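Local coordinates for major extracellular endoglucanase (Xanthomonas campestris pv. campestris, PDB 4TUF), which hydrolyses internal beta-1,4-glucosidic linkages in cellulose, lichenin and cereal beta-glucans with its glycoside hydrolase family 5 catalytic domain, the part present here, at residues G309-W314 with G322-D327; I46-G51 with T330-D335. All blocks are in the same frame, centred on the assembly; numbering follows the deposited sequence.

Contact 1 of 2, residues G309-W314 with G322-D327; sequences GFYWSW and GGILRD
Leu325 lies over one face of the Trp314 indole, its CG 4.1 Å from the centroid of the six-membered ring, a CH-pi contact, and its CD1 set toward the ring's rim. This is the tight half of the contact, where the chain leaving the last TIM-barrel strand (309-311) meets a loop that returns to it. CG of Trp314 stands anti to the backbone N (chi1 178°), which swings the indole back to the loop although CB starts away from it. The two branches of Ile324 part: CG2 lies 3.9 Å from Trp314 CZ3, while CD1 reaches Tyr311 CD2 at 3.7 Å; a beta-branched residue suits a place where two aromatic rings must be met at once. The Tyr311 hydroxyl is bonded beyond, to Gln294. Ile324 N donates to Ser313 O (3.0 Å) and weakly to Trp314 O, which also takes a weak bond from Leu325 N. Gly323, without a side chain, lets both carbonyls lie close. Toward the partly exposed Gly322 the fit slackens, its O being 3.9 Å from Ser313 N with no bond between them. The work is thus divided: one sound bond and two weak ones engage the backbone carbonyls, while side chains pack by apolar and CH-pi contact.

Contact 2 of 2, residues I46-G51 with T330-D335; sequences IVQMQG and TSVRQD
Gln48 reaches out from helix 42-51 to the segment 330-335, and its amide end makes the whole of this small surface contact. In the TIM barrel, that helix is the one linking strands 16-23 and 56-61. The segment 330-335 leads into helix 334-344, which follows the last strand; the contact therefore lies where the two ends of the barrel's round meet. Gln48 NE2 comes within 3.5 Å of Thr330 O, too loosely to count as a hydrogen bond, and lies 3.7 Å from Val332 CG2. The two side chains, Gln48 and Val332, run antiparallel, each passing alongside the other. An anti first torsion (chi1 -171°) followed by an extended chain carries the amide clear of the helix, which explains how one long polar residue spans backbones whose nearest CA atoms, those of Gln48 and Thr330, are 9.4 Å apart. The compact, apolar valine puts one methyl, CG2, against the amide nitrogen.

Farther out, Gln48 OE1 accepts a hydrogen bond from Arg40 NH1, leaving NE2 as the group that faces 330-335. Asp328 steadies the other side, with one carboxylate oxygen bonded to Thr330 N and the other to Ser331 OG. Beyond Val332, Arg333 occupies the N-cap position of helix 334-344, and its guanidinium reaches Asp335 in the first turn: Arg333 NH2 lies 2.7 Å from Asp335 OD2, a salt bridge whose hydrogen bond is weak, bent to 117°.

Contacts 1 and 2 have centres about 9 Å apart, and contact 1 is nested within the chain loop that contact 2 closes. Two probable backbone hydrogen bonds join their later segments: Ile324 O to Arg333 N and Arg326 N to Ser331 O, each 2.8 Å. The earlier segments meet by packing of Trp314 CH2 on Met49 CB, so the indole lies between loop 322-327 and helix 42-51. Segment 309-314 borders the active site through Trp312: in the one conformer given of two, its side chain is about 4 Å from that of Glu278, the probable nucleophile, and about 7 Å from that of Glu157, the probable proton donor (nearest atoms). Contact 2 lies away from these sites, at the surface.

Contact 1 of 2, residues G309-W314 with G322-D327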
ATOM      1  N   GLY A 309       5.984   5.829   4.823  1.00 34.90           N
ATOM      2  CA  GLY A 309       5.637   4.680   4.015  1.00 37.76           C
ATOM      3  C   GLY A 309       4.704   3.775   4.787  1.00 38.91           C
ATOM      4  O   GLY A 309       4.279   4.113   5.893  1.00 39.27           O
ATOM      5  N   PHE A 310       4.381   2.624   4.207  1.00 37.87           N
ATOM      6  CA  PHE A 310       3.444   1.701   4.828  1.00 33.19           C
ATOM      7  C   PHE A 310       4.066   0.324   4.993  1.00 37.38           C
ATOM      8  O   PHE A 310       4.238  -0.409   4.015  1.00 43.37           O
ATOM      9  CB  PHE A 310       2.164   1.608   4.000  1.00 33.48           C
ATOM     10  CG  PHE A 310       1.385   2.894   3.942  1.00 33.41           C
ATOM     11  CD1 PHE A 310       1.656   3.840   2.972  1.00 30.99           C
ATOM     12  CD2 PHE A 310       0.386   3.158   4.869  1.00 33.53           C
ATOM     13  CE1 PHE A 310       0.942   5.024   2.924  1.00 34.83           C
ATOM     14  CE2 PHE A 310      -0.327   4.341   4.827  1.00 30.10           C
ATOM     15  CZ  PHE A 310      -0.050   5.273   3.854  1.00 30.30           C
ATOM     16  N   TYR A 311       4.404  -0.024   6.231  1.00 34.40           N
ATOM     17  CA  TYR A 311       4.976  -1.332   6.531  1.00 34.82           C
ATOM     18  C   TYR A 311       4.020  -2.482   6.212  1.00 37.48           C
ATOM     19  O   TYR A 311       2.804  -2.341   6.329  1.00 41.22           O
ATOM     20  CB  TYR A 311       5.383  -1.404   8.005  1.00 35.71           C
ATOM     21  CG  TYR A 311       6.326  -2.545   8.298  1.00 41.51           C
ATOM     22  CD1 TYR A 311       7.667  -2.467   7.940  1.00 42.01           C
ATOM     23  CD2 TYR A 311       5.878  -3.705   8.915  1.00 42.61           C
ATOM     24  CE1 TYR A 311       8.538  -3.509   8.196  1.00 40.69           C
ATOM     25  CE2 TYR A 311       6.745  -4.754   9.174  1.00 46.33           C
ATOM     26  CZ  TYR A 311       8.073  -4.648   8.812  1.00 46.54           C
ATOM     27  OH  TYR A 311       8.943  -5.683   9.068  1.00 55.94           O
ATOM     28  N   TRP A 312       4.573  -3.615   5.795  1.00 44.40           N
ATOM     29  CA  TRP A 312       3.810  -4.831   5.540  0.50 51.43           C
ATOM     30  C   TRP A 312       4.214  -5.916   6.540  1.00 57.11           C
ATOM     31  O   TRP A 312       5.322  -6.447   6.429  1.00 62.39           O
ATOM     32  CB  TRP A 312       4.065  -5.306   4.106  0.50 55.60           C
ATOM     33  CG  TRP A 312       3.224  -6.454   3.644  0.50 61.52           C
ATOM     34  CD1 TRP A 312       1.874  -6.557   3.735  0.50 65.51           C
ATOM     35  CD2 TRP A 312       3.672  -7.642   2.972  0.50 65.73           C
ATOM     36  NE1 TRP A 312       1.447  -7.744   3.186  0.50 70.65           N
ATOM     37  CE2 TRP A 312       2.533  -8.427   2.708  0.50 71.58           C
ATOM     38  CE3 TRP A 312       4.924  -8.126   2.587  0.50 65.41           C
ATOM     39  CZ2 TRP A 312       2.608  -9.666   2.069  0.50 71.31           C
ATOM     40  CZ3 TRP A 312       4.993  -9.352   1.940  0.50 65.00           C
ATOM     41  CH2 TRP A 312       3.846 -10.109   1.697  0.50 66.17           C
ATOM     42  N   SER A 313       3.351  -6.265   7.495  1.00 56.84           N
ATOM     43  CA  SER A 313       2.020  -5.690   7.672  1.00 49.39           C
ATOM     44  C   SER A 313       1.667  -5.629   9.151  1.00 49.22           C
ATOM     45  O   SER A 313       2.480  -5.970  10.006  1.00 53.70           O
ATOM     46  CB  SER A 313       0.970  -6.523   6.947  1.00 47.14           C
ATOM     47  OG  SER A 313       0.935  -7.832   7.489  1.00 49.47           O
ATOM     48  N   TRP A 314       0.444  -5.216   9.454  1.00 44.40           N
ATOM     49  CA  TRP A 314      -0.052  -5.286  10.820  1.00 43.99           C
ATOM     50  C   TRP A 314      -0.266  -6.742  11.220  1.00 45.37           C
ATOM     51  O   TRP A 314       0.287  -7.214  12.208  1.00 42.20           O
ATOM     52  CB  TRP A 314      -1.358  -4.503  10.970  1.00 46.37           C
ATOM     53  CG  TRP A 314      -1.957  -4.581  12.343  1.00 39.03           C
ATOM     54  CD1 TRP A 314      -3.114  -5.212  12.703  1.00 40.53           C
ATOM     55  CD2 TRP A 314      -1.422  -4.009  13.541  1.00 46.63           C
ATOM     56  NE1 TRP A 314      -3.334  -5.066  14.052  1.00 41.99           N
ATOM     57  CE2 TRP A 314      -2.309  -4.332  14.590  1.00 49.63           C
ATOM     58  CE3 TRP A 314      -0.276  -3.257  13.831  1.00 43.79           C
ATOM     59  CZ2 TRP A 314      -2.085  -3.929  15.908  1.00 51.29           C
ATOM     60  CZ3 TRP A 314      -0.056  -2.856  15.139  1.00 40.70           C
ATOM     61  CH2 TRP A 314      -0.956  -3.196  16.161  1.00 48.52           C
ATOM     62  N   GLY A 322       5.292 -12.322   8.214  1.00 90.80           N
ATOM     63  CA  GLY A 322       4.783 -12.052   9.543  1.00 73.72           C
ATOM     64  C   GLY A 322       4.374 -10.590   9.596  1.00 63.47           C
ATOM     65  O   GLY A 322       4.277  -9.925   8.561  1.00 71.91           O
ATOM     66  N   GLY A 323       4.137 -10.075  10.794  1.00 50.58           N
ATOM     67  CA  GLY A 323       3.683  -8.705  10.924  1.00 42.46           C
ATOM     68  C   GLY A 323       4.245  -7.990  12.136  1.00 44.12           C
ATOM     69  O   GLY A 323       5.305  -8.342  12.647  1.00 41.90           O
ATOM     70  N   ILE A 324       3.533  -6.965  12.582  1.00 43.51           N
ATOM     71  CA  ILE A 324       3.893  -6.260  13.798  1.00 38.56           C
ATOM     72  C   ILE A 324       3.423  -7.087  14.998  1.00 43.77           C
ATOM     73  O   ILE A 324       4.128  -7.206  16.001  1.00 44.45           O
ATOM     74  CB  ILE A 324       3.284  -4.851  13.824  1.00 34.25           C
ATOM     75  CG1 ILE A 324       3.782  -4.045  12.626  1.00 35.31           C
ATOM     76  CG2 ILE A 324       3.649  -4.128  15.096  1.00 34.78           C
ATOM     77  CD1 ILE A 324       5.283  -3.853  12.608  1.00 35.29           C
ATOM     78  N   LEU A 325       2.238  -7.678  14.877  1.00 45.61           N
ATOM     79  CA  LEU A 325       1.735  -8.600  15.892  1.00 47.03           C
ATOM     80  C   LEU A 325       2.280 -10.006  15.674  1.00 48.25           C
ATOM     81  O   LEU A 325       2.522 -10.420  14.540  1.00 47.74           O
ATOM     82  CB  LEU A 325       0.205  -8.642  15.887  1.00 39.00           C
ATOM     83  CG  LEU A 325      -0.538  -7.357  16.247  1.00 36.81           C
ATOM     84  CD1 LEU A 325      -2.017  -7.549  16.023  1.00 40.13           C
ATOM     85  CD2 LEU A 325      -0.269  -6.962  17.686  1.00 37.11           C
ATOM     86  N   ARG A 326       2.472 -10.739  16.764  1.00 47.98           N
ATOM     87  CA  ARG A 326       2.813 -12.149  16.666  1.00 50.42           C
ATOM     88  C   ARG A 326       1.542 -12.971  16.439  1.00 48.47           C
ATOM     89  O   ARG A 326       0.458 -12.415  16.275  1.00 41.43           O
ATOM     90  CB  ARG A 326       3.549 -12.620  17.919  1.00 46.62           C
ATOM     91  CG  ARG A 326       4.853 -11.884  18.195  1.00 47.21           C
ATOM     92  CD  ARG A 326       5.663 -12.590  19.276  1.00 65.19           C
ATOM     93  NE  ARG A 326       6.869 -11.850  19.627  1.00 74.18           N
ATOM     94  CZ  ARG A 326       8.023 -11.955  18.976  1.00 83.25           C
ATOM     95  NH1 ARG A 326       8.120 -12.774  17.938  1.00 90.96           N
ATOM     96  NH2 ARG A 326       9.076 -11.244  19.359  1.00 82.47           N
ATOM     97  N   ASP A 327       1.677 -14.291  16.439  1.00 48.78           N
ATOM     98  CA  ASP A 327       0.569 -15.172  16.082  1.00 49.15           C
ATOM     99  C   ASP A 327      -0.540 -15.201  17.137  1.00 51.79           C
ATOM    100  O   ASP A 327      -1.644 -15.674  16.863  1.00 54.87           O
ATOM    101  CB  ASP A 327       1.089 -16.589  15.831  1.00 59.40           C
ATOM    102  CG  ASP A 327       2.167 -16.635  14.763  1.00 73.78           C
ATOM    103  OD1 ASP A 327       2.011 -15.955  13.724  1.00 77.90           O
ATOM    104  OD2 ASP A 327       3.175 -17.343  14.968  1.00 83.35           O
TER

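Contact 2 of 2, residues I46-G51 with T330-D335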
ATOM      1  N   ILE A  46      -7.293  -1.188  16.826  1.00 44.96           N
ATOM      2  CA  ILE A  46      -6.946   0.090  16.216  1.00 45.08           C
ATOM      3  C   ILE A  46      -6.278   0.992  17.249  1.00 44.57           C
ATOM      4  O   ILE A  46      -5.254   1.613  16.974  1.00 40.95           O
ATOM      5  CB  ILE A  46      -8.187   0.790  15.628  1.00 43.59           C
ATOM      6  CG1 ILE A  46      -8.645   0.072  14.358  1.00 43.13           C
ATOM      7  CG2 ILE A  46      -7.894   2.255  15.331  1.00 39.68           C
ATOM      8  CD1 ILE A  46      -9.940   0.609  13.800  1.00 44.94           C
ATOM      9  N   VAL A  47      -6.870   1.048  18.439  1.00 47.31           N
ATOM     10  CA  VAL A  47      -6.335   1.822  19.552  1.00 44.97           C
ATOM     11  C   VAL A  47      -4.881   1.453  19.816  1.00 48.07           C
ATOM     12  O   VAL A  47      -4.052   2.317  20.108  1.00 54.22           O
ATOM     13  CB  VAL A  47      -7.175   1.599  20.836  1.00 44.87           C
ATOM     14  CG1 VAL A  47      -6.395   1.986  22.086  1.00 48.54           C
ATOM     15  CG2 VAL A  47      -8.483   2.368  20.756  1.00 45.14           C
ATOM     16  N   GLN A  48      -4.572   0.166  19.682  1.00 49.47           N
ATOM     17  CA  GLN A  48      -3.227  -0.322  19.954  1.00 49.54           C
ATOM     18  C   GLN A  48      -2.220   0.120  18.900  1.00 48.42           C
ATOM     19  O   GLN A  48      -1.093   0.478  19.228  1.00 56.11           O
ATOM     20  CB  GLN A  48      -3.206  -1.845  20.049  1.00 43.43           C
ATOM     21  CG  GLN A  48      -1.872  -2.373  20.536  1.00 45.54           C
ATOM     22  CD  GLN A  48      -1.821  -3.877  20.610  1.00 46.52           C
ATOM     23  OE1 GLN A  48      -2.628  -4.570  19.989  1.00 44.19           O
ATOM     24  NE2 GLN A  48      -0.863  -4.397  21.378  1.00 47.31           N
ATOM     25  N   MET A  49      -2.622   0.092  17.634  1.00 41.43           N
ATOM     26  CA  MET A  49      -1.678   0.382  16.569  1.00 46.53           C
ATOM     27  C   MET A  49      -1.382   1.878  16.514  1.00 48.34           C
ATOM     28  O   MET A  49      -0.317   2.282  16.056  1.00 54.44           O
ATOM     29  CB  MET A  49      -2.189  -0.143  15.216  1.00 47.59           C
ATOM     30  CG  MET A  49      -3.255   0.672  14.524  1.00 50.57           C
ATOM     31  SD  MET A  49      -3.676  -0.055  12.920  1.00 55.69           S
ATOM     32  CE  MET A  49      -4.827  -1.343  13.391  1.00 33.74           C
ATOM     33  N   GLN A  50      -2.298   2.701  17.007  1.00 48.03           N
ATOM     34  CA  GLN A  50      -2.012   4.127  17.080  1.00 48.42           C
ATOM     35  C   GLN A  50      -1.043   4.392  18.222  1.00 51.31           C
ATOM     36  O   GLN A  50      -0.178   5.262  18.122  1.00 51.07           O
ATOM     37  CB  GLN A  50      -3.288   4.952  17.261  1.00 40.63           C
ATOM     38  CG  GLN A  50      -3.036   6.451  17.197  1.00 41.54           C
ATOM     39  CD  GLN A  50      -4.302   7.274  17.313  1.00 47.87           C
ATOM     40  OE1 GLN A  50      -5.117   7.071  18.216  1.00 44.80           O
ATOM     41  NE2 GLN A  50      -4.473   8.217  16.395  1.00 51.50           N
ATOM     42  N   GLY A  51      -1.190   3.627  19.302  1.00 51.88           N
ATOM     43  CA  GLY A  51      -0.349   3.772  20.477  1.00 50.73           C
ATOM     44  C   GLY A  51       1.106   3.408  20.245  1.00 50.50           C
ATOM     45  O   GLY A  51       1.985   3.872  20.969  1.00 49.68           O
ATOM     46  N   THR A 330      -1.707 -10.449  19.958  1.00 42.84           N
ATOM     47  CA  THR A 330      -1.632  -9.493  21.054  1.00 44.10           C
ATOM     48  C   THR A 330      -0.213  -8.979  21.281  1.00 48.59           C
ATOM     49  O   THR A 330      -0.025  -7.831  21.669  1.00 51.82           O
ATOM     50  CB  THR A 330      -2.156 -10.106  22.367  1.00 56.84           C
ATOM     51  OG1 THR A 330      -1.579 -11.403  22.556  1.00 63.47           O
ATOM     52  CG2 THR A 330      -3.665 -10.244  22.322  1.00 55.20           C
ATOM     53  N   SER A 331       0.783  -9.825  21.037  1.00 48.81           N
ATOM     54  CA  SER A 331       2.173  -9.466  21.320  1.00 46.42           C
ATOM     55  C   SER A 331       2.803  -8.679  20.170  1.00 52.19           C
ATOM     56  O   SER A 331       2.586  -8.989  18.997  1.00 45.44           O
ATOM     57  CB  SER A 331       2.997 -10.720  21.607  1.00 49.34           C
ATOM     58  OG  SER A 331       2.353 -11.542  22.566  1.00 52.18           O
ATOM     59  N   VAL A 332       3.592  -7.666  20.515  1.00 55.25           N
ATOM     60  CA  VAL A 332       4.170  -6.775  19.516  1.00 41.72           C
ATOM     61  C   VAL A 332       5.657  -7.041  19.289  1.00 43.03           C
ATOM     62  O   VAL A 332       6.435  -7.139  20.232  1.00 52.45           O
ATOM     63  CB  VAL A 332       3.970  -5.290  19.910  1.00 42.65           C
ATOM     64  CG1 VAL A 332       4.704  -4.367  18.942  1.00 41.61           C
ATOM     65  CG2 VAL A 332       2.492  -4.950  19.951  1.00 40.43           C
ATOM     66  N   ARG A 333       6.035  -7.157  18.018  1.00 42.23           N
ATOM     67  CA  ARG A 333       7.426  -7.323  17.616  1.00 46.61           C
ATOM     68  C   ARG A 333       8.211  -6.030  17.819  1.00 42.87           C
ATOM     69  O   ARG A 333       8.229  -5.164  16.948  1.00 44.94           O
ATOM     70  CB  ARG A 333       7.506  -7.764  16.150  1.00 50.93           C
ATOM     71  CG  ARG A 333       6.960  -9.157  15.871  1.00 52.86           C
ATOM     72  CD  ARG A 333       7.896  -9.916  14.941  1.00 64.67           C
ATOM     73  NE  ARG A 333       9.281  -9.845  15.413  1.00 76.01           N
ATOM     74  CZ  ARG A 333      10.340 -10.213  14.697  1.00 81.16           C
ATOM     75  NH1 ARG A 333      10.184 -10.683  13.467  1.00 83.39           N
ATOM     76  NH2 ARG A 333      11.558 -10.109  15.212  1.00 82.70           N
ATOM     77  N   GLN A 334       8.872  -5.915  18.963  1.00 48.45           N
ATOM     78  CA  GLN A 334       9.516  -4.669  19.367  1.00 51.18           C
ATOM     79  C   GLN A 334      10.670  -4.233  18.459  1.00 54.45           C
ATOM     80  O   GLN A 334      10.912  -3.037  18.289  1.00 57.64           O
ATOM     81  CB  GLN A 334      10.018  -4.798  20.804  1.00 53.32           C
ATOM     82  CG  GLN A 334       8.940  -5.194  21.796  1.00 58.63           C
ATOM     83  CD  GLN A 334       7.945  -4.082  22.049  1.00 65.22           C
ATOM     84  OE1 GLN A 334       8.282  -2.902  21.970  1.00 69.92           O
ATOM     85  NE2 GLN A 334       6.708  -4.453  22.354  1.00 68.98           N
ATOM     86  N   ASP A 335      11.393  -5.192  17.887  1.00 55.36           N
ATOM     87  CA  ASP A 335      12.523  -4.848  17.030  1.00 57.14           C
ATOM     88  C   ASP A 335      12.028  -4.237  15.721  1.00 56.21           C
ATOM     89  O   ASP A 335      12.637  -3.309  15.186  1.00 56.29           O
ATOM     90  CB  ASP A 335      13.411  -6.070  16.759  1.00 59.97           C
ATOM     91  CG  ASP A 335      12.615  -7.326  16.449  1.00 68.38           C
ATOM     92  OD1 ASP A 335      11.393  -7.230  16.197  1.00 67.07           O
ATOM     93  OD2 ASP A 335      13.225  -8.419  16.454  1.00 76.86           O
TER